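Local coordinates for putative carboxynorspermidine decarboxylase protein (Sinorhizobium meliloti, PDB 3MT1) that probably catalyses the PLP-dependent decarboxylation of carboxynorspermidine and carboxyspermidine to norspermidine and spermidine, at residues 5-11 and 338-344; 36-41 and 322-327. Residues are numbered along the deposited sequence.

Interaction 1 of 2, residues 5-11 and 338-344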
loop_
_atom_site.group_PDB
_atom_site.type_symbol
_atom_site.label_atom_id
_atom_site.label_comp_id
_atom_site.label_asym_id
_atom_site.label_seq_id
_atom_site.Cartn_x
_atom_site.Cartn_y
_atom_site.Cartn_z
ATOM N N PRO B 5 -13.418 11.052 -1.586
ATOM C CA PRO B 5 -13.496 9.971 -2.544
ATOM C C PRO B 5 -14.309 8.824 -1.981
ATOM O O PRO B 5 -14.403 8.662 -0.749
ATOM C CB PRO B 5 -12.029 9.540 -2.688
ATOM C CG PRO B 5 -11.410 9.821 -1.372
ATOM C CD PRO B 5 -12.110 11.092 -0.896
ATOM N N TYR B 6 -14.894 8.032 -2.865
ATOM C CA TYR B 6 -15.454 6.750 -2.483
ATOM C C TYR B 6 -15.388 5.764 -3.672
ATOM O O TYR B 6 -15.329 6.189 -4.849
ATOM C CB TYR B 6 -16.889 6.897 -1.948
ATOM C CG TYR B 6 -17.830 7.653 -2.862
ATOM C CD1 TYR B 6 -18.573 6.994 -3.833
ATOM C CD2 TYR B 6 -17.984 9.028 -2.748
ATOM C CE1 TYR B 6 -19.454 7.696 -4.669
ATOM C CE2 TYR B 6 -18.850 9.728 -3.583
ATOM C CZ TYR B 6 -19.571 9.053 -4.544
ATOM O OH TYR B 6 -20.418 9.751 -5.369
ATOM N N TYR B 7 -15.350 4.465 -3.349
ATOM C CA TYR B 7 -15.431 3.416 -4.345
ATOM C C TYR B 7 -16.902 3.115 -4.492
ATOM O O TYR B 7 -17.578 2.846 -3.484
ATOM C CB TYR B 7 -14.737 2.149 -3.850
ATOM C CG TYR B 7 -13.252 2.243 -3.525
ATOM C CD1 TYR B 7 -12.821 2.323 -2.195
ATOM C CD2 TYR B 7 -12.283 2.164 -4.530
ATOM C CE1 TYR B 7 -11.462 2.391 -1.871
ATOM C CE2 TYR B 7 -10.909 2.222 -4.228
ATOM C CZ TYR B 7 -10.503 2.337 -2.885
ATOM O OH TYR B 7 -9.154 2.403 -2.536
ATOM N N LEU B 8 -17.424 3.133 -5.717
ATOM C CA LEU B 8 -18.861 2.899 -5.900
ATOM C C LEU B 8 -19.082 1.581 -6.605
ATOM O O LEU B 8 -18.728 1.412 -7.766
ATOM C CB LEU B 8 -19.492 4.046 -6.681
ATOM C CG LEU B 8 -21.004 4.040 -6.943
ATOM C CD1 LEU B 8 -21.775 3.832 -5.712
ATOM C CD2 LEU B 8 -21.466 5.367 -7.585
ATOM N N ILE B 9 -19.635 0.624 -5.896
ATOM C CA ILE B 9 -19.881 -0.646 -6.504
ATOM C C ILE B 9 -21.277 -0.649 -7.103
ATOM O O ILE B 9 -22.267 -0.511 -6.387
ATOM C CB ILE B 9 -19.723 -1.777 -5.496
ATOM C CG1 ILE B 9 -18.266 -1.819 -4.985
ATOM C CG2 ILE B 9 -20.194 -3.123 -6.114
ATOM C CD1 ILE B 9 -18.132 -2.506 -3.599
ATOM N N ASP B 10 -21.336 -0.783 -8.425
ATOM C CA ASP B 10 -22.601 -0.788 -9.125
ATOM C C ASP B 10 -23.292 -2.170 -9.048
ATOM O O ASP B 10 -22.886 -3.131 -9.713
ATOM C CB ASP B 10 -22.444 -0.312 -10.594
ATOM C CG ASP B 10 -23.790 -0.223 -11.331
ATOM O OD1 ASP B 10 -24.278 0.916 -11.582
ATOM O OD2 ASP B 10 -24.396 -1.301 -11.629
ATOM N N LYS B 11 -24.371 -2.230 -8.272
ATOM C CA LYS B 11 -25.090 -3.465 -8.079
ATOM C C LYS B 11 -25.465 -4.157 -9.421
ATOM O O LYS B 11 -25.250 -5.367 -9.596
ATOM C CB LYS B 11 -26.330 -3.222 -7.223
ATOM C CG LYS B 11 -26.770 -4.476 -6.556
ATOM C CD LYS B 11 -28.155 -4.438 -6.117
ATOM C CE LYS B 11 -28.527 -5.807 -5.575
ATOM N NZ LYS B 11 -29.994 -5.941 -5.427
ATOM N N PRO B 338 -11.015 6.208 1.035
ATOM C CA PRO B 338 -12.324 6.371 0.419
ATOM C C PRO B 338 -13.392 5.524 1.066
ATOM O O PRO B 338 -13.131 4.394 1.462
ATOM C CB PRO B 338 -12.084 5.952 -1.043
ATOM C CG PRO B 338 -10.584 6.123 -1.277
ATOM C CD PRO B 338 -9.986 5.782 0.062
ATOM N N ALA B 339 -14.586 6.076 1.190
ATOM C CA ALA B 339 -15.732 5.334 1.686
ATOM C C ALA B 339 -16.011 4.174 0.760
ATOM O O ALA B 339 -15.626 4.192 -0.405
ATOM C CB ALA B 339 -17.013 6.280 1.791
ATOM N N ILE B 340 -16.696 3.166 1.265
ATOM C CA ILE B 340 -17.099 2.067 0.424
ATOM C C ILE B 340 -18.598 2.236 0.230
ATOM O O ILE B 340 -19.343 2.348 1.207
ATOM C CB ILE B 340 -16.753 0.692 1.071
ATOM C CG1 ILE B 340 -15.235 0.514 1.195
ATOM C CG2 ILE B 340 -17.393 -0.471 0.301
ATOM C CD1 ILE B 340 -14.796 -0.881 1.870
ATOM N N ALA B 341 -19.026 2.293 -1.033
ATOM C CA ALA B 341 -20.448 2.505 -1.368
ATOM C C ALA B 341 -20.959 1.677 -2.537
ATOM O O ALA B 341 -20.208 1.224 -3.398
ATOM C CB ALA B 341 -20.729 3.952 -1.586
ATOM N N ILE B 342 -22.254 1.453 -2.513
ATOM C CA ILE B 342 -22.940 0.674 -3.533
ATOM C C ILE B 342 -23.993 1.521 -4.264
ATOM O O ILE B 342 -24.825 2.168 -3.602
ATOM C CB ILE B 342 -23.654 -0.515 -2.860
ATOM C CG1 ILE B 342 -22.599 -1.427 -2.227
ATOM C CG2 ILE B 342 -24.571 -1.238 -3.853
ATOM C CD1 ILE B 342 -23.162 -2.606 -1.413
ATOM N N ARG B 343 -23.966 1.531 -5.601
ATOM C CA ARG B 343 -25.108 2.060 -6.374
ATOM C C ARG B 343 -26.154 0.958 -6.477
ATOM O O ARG B 343 -25.900 -0.062 -7.095
ATOM C CB ARG B 343 -24.693 2.530 -7.774
ATOM C CG ARG B 343 -25.760 3.394 -8.468
ATOM C CD ARG B 343 -25.490 3.630 -9.943
ATOM N NE ARG B 343 -24.647 4.809 -10.176
ATOM C CZ ARG B 343 -23.362 4.785 -10.568
ATOM N NH1 ARG B 343 -22.724 3.627 -10.779
ATOM N NH2 ARG B 343 -22.700 5.937 -10.745
ATOM N N GLU B 344 -27.307 1.135 -5.844
ATOM C CA GLU B 344 -28.352 0.106 -5.909
ATOM C C GLU B 344 -29.174 0.247 -7.207
ATOM O O GLU B 344 -28.928 1.141 -8.018
ATOM C CB GLU B 344 -29.276 0.133 -4.679
ATOM C CG GLU B 344 -28.617 0.290 -3.318
ATOM C CD GLU B 344 -28.414 -1.006 -2.522
ATOM O OE1 GLU B 344 -28.188 -2.082 -3.113
ATOM O OE2 GLU B 344 -28.453 -0.945 -1.271
HETATM O O HOH W 1 -19.720 2.249 -10.057
HETATM O O HOH W 2 -26.568 -0.699 -10.069
#

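Interaction 2 of 2, residues 36-41 and 322-327. With SO4 (sulfate ion), chain D.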
loop_
_atom_site.group_PDB
_atom_site.type_symbol
_atom_site.label_atom_id
_atom_site.label_comp_id
_atom_site.label_asym_id
_atom_site.label_seq_id
_atom_site.Cartn_x
_atom_site.Cartn_y
_atom_site.Cartn_z
ATOM N N LEU B 36 -10.161 -14.101 -3.002
ATOM C CA LEU B 36 -10.215 -13.021 -2.018
ATOM C C LEU B 36 -9.010 -12.055 -2.071
ATOM O O LEU B 36 -9.129 -10.927 -1.650
ATOM C CB LEU B 36 -10.467 -13.556 -0.628
ATOM C CG LEU B 36 -11.817 -14.275 -0.394
ATOM C CD1 LEU B 36 -12.046 -14.581 1.093
ATOM C CD2 LEU B 36 -12.975 -13.421 -0.894
ATOM N N LYS B 37 -7.879 -12.468 -2.655
ATOM C CA LYS B 37 -6.743 -11.552 -2.806
ATOM C C LYS B 37 -7.073 -10.352 -3.710
ATOM O O LYS B 37 -6.513 -9.260 -3.544
ATOM C CB LYS B 37 -5.451 -12.264 -3.227
ATOM C CG LYS B 37 -5.443 -12.792 -4.624
ATOM C CD LYS B 37 -4.168 -13.600 -4.966
ATOM C CE LYS B 37 -4.375 -14.299 -6.327
ATOM N NZ LYS B 37 -3.291 -15.313 -6.648
ATOM N N CYS B 38 -8.009 -10.538 -4.638
ATOM C CA CYS B 38 -8.369 -9.493 -5.565
ATOM C C CYS B 38 -9.452 -8.585 -4.970
ATOM O O CYS B 38 -9.403 -7.339 -5.115
ATOM C CB CYS B 38 -8.834 -10.127 -6.862
ATOM S SG CYS B 38 -9.803 -9.016 -7.894
ATOM N N PHE B 39 -10.427 -9.218 -4.295
ATOM C CA PHE B 39 -11.665 -8.533 -3.875
ATOM C C PHE B 39 -12.263 -9.254 -2.693
ATOM O O PHE B 39 -12.567 -10.417 -2.788
ATOM C CB PHE B 39 -12.658 -8.544 -5.005
ATOM C CG PHE B 39 -13.929 -7.810 -4.713
ATOM C CD1 PHE B 39 -15.061 -8.500 -4.213
ATOM C CD2 PHE B 39 -14.032 -6.446 -4.996
ATOM C CE1 PHE B 39 -16.279 -7.822 -3.965
ATOM C CE2 PHE B 39 -15.233 -5.746 -4.734
ATOM C CZ PHE B 39 -16.368 -6.431 -4.233
ATOM N N ALA B 40 -12.416 -8.541 -1.585
ATOM C CA ALA B 40 -12.858 -9.092 -0.321
ATOM C C ALA B 40 -13.807 -8.106 0.384
ATOM O O ALA B 40 -13.891 -8.029 1.615
ATOM C CB ALA B 40 -11.661 -9.433 0.527
ATOM N N THR B 41 -14.572 -7.381 -0.425
ATOM C CA THR B 41 -15.515 -6.414 0.089
ATOM C C THR B 41 -16.789 -7.165 0.460
ATOM O O THR B 41 -17.763 -7.227 -0.331
ATOM C CB THR B 41 -15.772 -5.362 -0.940
ATOM O OG1 THR B 41 -14.549 -4.680 -1.172
ATOM C CG2 THR B 41 -16.792 -4.348 -0.461
ATOM N N ALA B 322 -12.431 -1.955 -8.900
ATOM C CA ALA B 322 -12.725 -2.911 -7.804
ATOM C C ALA B 322 -11.596 -3.884 -7.431
ATOM O O ALA B 322 -11.445 -4.241 -6.251
ATOM C CB ALA B 322 -14.018 -3.681 -8.071
ATOM N N GLY B 323 -10.830 -4.342 -8.417
ATOM C CA GLY B 323 -9.817 -5.353 -8.180
ATOM C C GLY B 323 -8.495 -4.812 -7.669
ATOM O O GLY B 323 -7.942 -3.824 -8.221
ATOM N N TYR B 324 -7.968 -5.464 -6.628
ATOM C CA TYR B 324 -6.628 -5.174 -6.152
ATOM C C TYR B 324 -6.526 -3.700 -5.737
ATOM O O TYR B 324 -5.439 -3.099 -5.750
ATOM C CB TYR B 324 -5.568 -5.548 -7.227
ATOM C CG TYR B 324 -5.557 -7.023 -7.536
ATOM C CD1 TYR B 324 -5.013 -7.954 -6.625
ATOM C CD2 TYR B 324 -6.161 -7.513 -8.708
ATOM C CE1 TYR B 324 -5.041 -9.356 -6.900
ATOM C CE2 TYR B 324 -6.196 -8.881 -9.001
ATOM C CZ TYR B 324 -5.628 -9.790 -8.107
ATOM O OH TYR B 324 -5.702 -11.137 -8.415
ATOM N N THR B 325 -7.663 -3.111 -5.385
ATOM C CA THR B 325 -7.665 -1.724 -4.934
ATOM C C THR B 325 -8.033 -1.688 -3.455
ATOM O O THR B 325 -7.203 -1.395 -2.620
ATOM C CB THR B 325 -8.650 -0.888 -5.734
ATOM O OG1 THR B 325 -9.950 -1.510 -5.643
ATOM C CG2 THR B 325 -8.193 -0.777 -7.222
HETATM N N MSE B 326 -9.269 -2.057 -3.136
HETATM C CA MSE B 326 -9.744 -2.040 -1.769
HETATM C C MSE B 326 -8.932 -2.910 -0.836
HETATM O O MSE B 326 -8.764 -2.559 0.308
HETATM C CB MSE B 326 -11.214 -2.437 -1.693
HETATM C CG MSE B 326 -12.135 -1.235 -1.779
HETATM SE SE MSE B 326 -13.993 -1.589 -2.387
HETATM C CE MSE B 326 -13.504 -2.253 -4.166
ATOM N N VAL B 327 -8.444 -4.040 -1.306
ATOM C CA VAL B 327 -7.736 -4.964 -0.430
ATOM C C VAL B 327 -6.335 -4.439 0.008
ATOM O O VAL B 327 -5.677 -5.038 0.848
ATOM C CB VAL B 327 -7.537 -6.328 -1.133
ATOM C CG1 VAL B 327 -8.842 -7.207 -1.087
ATOM C CG2 VAL B 327 -7.010 -6.103 -2.555
HETATM S S SO4 D . -7.089 -12.877 -11.079
HETATM O O1 SO4 D . -6.084 -12.631 -12.103
HETATM O O2 SO4 D . -7.573 -11.628 -10.518
HETATM O O3 SO4 D . -8.182 -13.563 -11.778
HETATM O O4 SO4 D . -6.572 -13.754 -10.019
#

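Interaction 1 of 2, residues 5-11 and 338-344
Leu8 lies over one face of the Arg343 guanidinium, its CD2 3.4 Å from Arg343 NH2, and its CD1 reaches Ala341 CB at 4.3 Å. On this side of the sheet Tyr6 also packs on Ala339 (CB to CB 3.8 Å). Tyr7, Ile9, Ile340 and Ile342 occupy the other face, where Ile9 CB approaches Ile342 CG1 at 4.4 Å and the Tyr7 ring meets Pro338 (CE1 to CB 3.7 Å).

Strands 6-10 and 339-343 run parallel, their axes approaching to 4.3 Å, with 28° between their directions. The hydrogen bonds weave between them as expected for parallel pairing: Tyr7 N donates to Ala339 O (3.0 Å) and Tyr7 O accepts from Ala341 N (2.9 Å), while Ile9 N reaches Ala341 O (2.6 Å) and Ile9 O receives Arg343 N (2.8 Å). Ala339 N to Pro5 O (3.2 Å) and Lys11 N to Arg343 O (2.9 Å) extend the pattern at the two ends. Strand 240-251 pairs antiparallel on the far edge of 6-10, so the N-terminal strand is an interior member of the C-terminal sheet domain characteristic of this decarboxylase family.

At the end of the strand Asp10 has two tasks: OD1 forms a salt bridge with Arg343 NH1 (3.2 Å), while OD2 caps Lys13 N as helix 11-28 begins. Backbone bonding and apolar packing thus unite distant chain ends, and the ion pair ties the two partly exposed strand ends together.

Interaction 2 of 2, residues 36-41 and 322-327
The hollow beside the backbone of 36-41 is filled by one bump from 322-327, Val327, which pushes its methyl groups into the turn: CG2 lies 3.3 Å from Lys37 O, and CG1 sits 3.9 Å from Ala40 CB. Cys38 is the opposite bump, resting on the flat Tyr324 ring: its CA stands 3.7 Å from the ring centroid and 17° off the normal, a CH-pi contact, and Cys38 SG is 4.2 Å from the same centroid in an oblique sulfur-aromatic contact. Gly323 CA passes 3.7 Å from Cys38 SG, leaving little space there.

Farther along, one corner of the Phe39 ring, CE2, abuts the patch formed by Ala322 CB (4.1 Å) and CE of Met326, a selenomethionine (3.9 Å), while Thr41 OG1 meets Met326 SE at 3.4 Å. One hydrogen bond crosses, Tyr324 N to Cys38 O (2.8 Å, 172°).

The loop after barrel strand 31-35 is thereby joined to the loop after strand 315-318, next to Glu233 and Asp269, predicted substrate-binding residues. Tyr324 OH donates to O2 of a sulfate (2.9 Å), probably from the crystallisation liquor, which Gly199, Gly232 and Glu233 also bind through backbone N. Apolar packing with a single backbone bond therefore positions a tyrosine whose polar end faces an anion site.

Both contacts are largely buried, yet the centre of interaction 2 lies about 6 Å from the centre of the chain, that of interaction 1 about 17 Å. Interaction 1 joins two regular strands within the sheet domain through repeated backbone bonds and buries 770 Å²; interaction 2 joins irregular loops between barrel and sheet domain, buries 444 Å² and relies mainly on shape. The charged pair belongs to the partly exposed end of interaction 1. Their centres are 13 Å apart, and they touch directly: Tyr7 CD1 packs on Met326 CG (3.6 Å) and Ile9 CD1 on Thr41 CG2 (3.9 Å). Along the chain, interaction 2 is nested within the loop that interaction 1 closes.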